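Neutral ceramidase (Pseudomonas aeruginosa, PDB 2ZXC) hydrolyses the N-acyl bond of ceramides to release sphingosine and a fatty acid, and also runs the reverse synthesis, using one zinc ion per subunit. Local coordinates at residues A[148-153]-A[179-184]. Sequence-based numbering, arbitrary orientation.
Sequences YGSGEL and DPQMSV
Gly149 with Val184 and Gly151 with Met182 each exchange two backbone hydrogen bonds, the signature of antiparallel strands, here running at 159° to one another. Past the last bridge the pairing continues into the loop, where Leu153 N reaches Pro180 O at 2.7 Å. With CG anti to the backbone N (chi1 166°), the ring of Tyr148 is carried toward Ser183, bringing CE2 to 3.9 Å from Ser183 CB. A water in the ring plane links the two side chains, 2.6 Å from Tyr148 OH and 2.7 Å from Ser183 OG. A second water donates to Gln181 OE1 and, weakly, to Gly151 O. Glu152 lies alongside Pro180, its OE2 3.8 Å from the proline CG. Met182, on the face where Gly149 and Gly151 offer no side chain, meets Leu153 CD1 through CE at 4.3 Å. Asp179 OD1 accepts from Gln181 N in an Asx turn leading into the strand, while OD2 forms a salt bridge with Arg421. Strands 142-152 and 181-189 are neighbours in the large mixed sheet of the N-terminal ceramidase region; helix 265-286 packs on Leu153, Met182 and Val184, and strand 194-200 continues the sheet beyond 181-189.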
loop_
_atom_site.group_PDB
_atom_site.type_symbol
_atom_site.label_atom_id
_atom_site.label_comp_id
_atom_site.label_asym_id
_atom_site.label_seq_id
_atom_site.Cartn_x
_atom_site.Cartn_y
_atom_site.Cartn_z
ATOM N N TYR A 148 21.315 -0.715 10.843
ATOM C CA TYR A 148 20.896 -1.474 9.673
ATOM C C TYR A 148 21.279 -2.935 9.833
ATOM O O TYR A 148 22.360 -3.259 10.336
ATOM C CB TYR A 148 21.526 -0.915 8.398
ATOM C CG TYR A 148 21.394 -1.844 7.205
ATOM C CD1 TYR A 148 22.243 -2.945 7.054
ATOM C CD2 TYR A 148 20.406 -1.642 6.243
ATOM C CE1 TYR A 148 22.111 -3.819 5.983
ATOM C CE2 TYR A 148 20.264 -2.513 5.162
ATOM C CZ TYR A 148 21.122 -3.599 5.041
ATOM O OH TYR A 148 20.995 -4.473 3.981
ATOM N N GLY A 149 20.389 -3.816 9.393
ATOM C CA GLY A 149 20.653 -5.238 9.478
ATOM C C GLY A 149 19.815 -6.009 8.479
ATOM O O GLY A 149 18.817 -5.487 7.969
ATOM N N SER A 150 20.216 -7.242 8.181
ATOM C CA SER A 150 19.457 -8.062 7.248
ATOM C C SER A 150 19.515 -9.536 7.616
ATOM O O SER A 150 20.381 -9.972 8.375
ATOM C CB SER A 150 19.969 -7.877 5.815
ATOM O OG SER A 150 21.242 -8.471 5.654
ATOM N N GLY A 151 18.575 -10.295 7.068
ATOM C CA GLY A 151 18.508 -11.718 7.325
ATOM C C GLY A 151 17.723 -12.353 6.196
ATOM O O GLY A 151 17.336 -11.666 5.249
ATOM N N GLU A 152 17.478 -13.653 6.280
ATOM C CA GLU A 152 16.732 -14.311 5.226
ATOM C C GLU A 152 15.407 -14.891 5.683
ATOM O O GLU A 152 15.307 -15.488 6.756
ATOM C CB GLU A 152 17.582 -15.400 4.572
ATOM C CG GLU A 152 18.810 -14.868 3.847
ATOM C CD GLU A 152 19.548 -15.959 3.087
ATOM O OE1 GLU A 152 19.566 -17.110 3.573
ATOM O OE2 GLU A 152 20.116 -15.663 2.016
ATOM N N LEU A 153 14.391 -14.686 4.850
ATOM C CA LEU A 153 13.039 -15.174 5.096
ATOM C C LEU A 153 12.687 -15.990 3.856
ATOM O O LEU A 153 12.418 -15.435 2.791
ATOM C CB LEU A 153 12.065 -14.000 5.229
ATOM C CG LEU A 153 10.924 -14.072 6.247
ATOM C CD1 LEU A 153 9.780 -13.207 5.748
ATOM C CD2 LEU A 153 10.454 -15.501 6.444
ATOM N N ASP A 179 13.331 -13.987 -3.241
ATOM C CA ASP A 179 14.349 -13.036 -2.816
ATOM C C ASP A 179 14.113 -13.082 -1.310
ATOM O O ASP A 179 13.226 -12.404 -0.791
ATOM C CB ASP A 179 14.085 -11.626 -3.346
ATOM C CG ASP A 179 15.065 -10.607 -2.787
ATOM O OD1 ASP A 179 15.869 -10.983 -1.904
ATOM O OD2 ASP A 179 15.040 -9.434 -3.213
ATOM N N PRO A 180 14.901 -13.898 -0.595
ATOM C CA PRO A 180 14.809 -14.086 0.855
ATOM C C PRO A 180 15.291 -12.930 1.712
ATOM O O PRO A 180 15.120 -12.949 2.924
ATOM C CB PRO A 180 15.666 -15.319 1.075
ATOM C CG PRO A 180 16.815 -15.034 0.157
ATOM C CD PRO A 180 16.107 -14.567 -1.119
ATOM N N GLN A 181 15.892 -11.925 1.097
ATOM C CA GLN A 181 16.418 -10.835 1.892
ATOM C C GLN A 181 15.448 -9.811 2.446
ATOM O O GLN A 181 14.631 -9.240 1.724
ATOM C CB GLN A 181 17.519 -10.097 1.130
ATOM C CG GLN A 181 18.058 -8.906 1.900
ATOM C CD GLN A 181 19.282 -8.296 1.260
ATOM O OE1 GLN A 181 20.415 -8.591 1.649
ATOM N NE2 GLN A 181 19.067 -7.447 0.264
ATOM N N MET A 182 15.551 -9.603 3.755
ATOM C CA MET A 182 14.768 -8.598 4.449
ATOM C C MET A 182 15.816 -7.660 5.031
ATOM O O MET A 182 16.832 -8.110 5.564
ATOM C CB MET A 182 13.941 -9.187 5.598
ATOM C CG MET A 182 13.272 -8.101 6.440
ATOM S SD MET A 182 12.363 -8.681 7.871
ATOM C CE MET A 182 10.835 -9.290 7.098
ATOM N N SER A 183 15.587 -6.362 4.892
ATOM C CA SER A 183 16.497 -5.369 5.438
ATOM C C SER A 183 15.688 -4.626 6.488
ATOM O O SER A 183 14.468 -4.472 6.357
ATOM C CB SER A 183 16.961 -4.381 4.361
ATOM O OG SER A 183 17.723 -5.020 3.353
ATOM N N VAL A 184 16.357 -4.177 7.538
ATOM C CA VAL A 184 15.667 -3.448 8.582
ATOM C C VAL A 184 16.471 -2.253 9.013
ATOM O O VAL A 184 17.648 -2.373 9.337
ATOM C CB VAL A 184 15.415 -4.315 9.828
ATOM C CG1 VAL A 184 14.798 -3.457 10.930
ATOM C CG2 VAL A 184 14.500 -5.480 9.482
HETATM O O HOH W 1 19.587 -3.743 1.909
HETATM O O HOH W 2 20.159 -10.831 3.590
#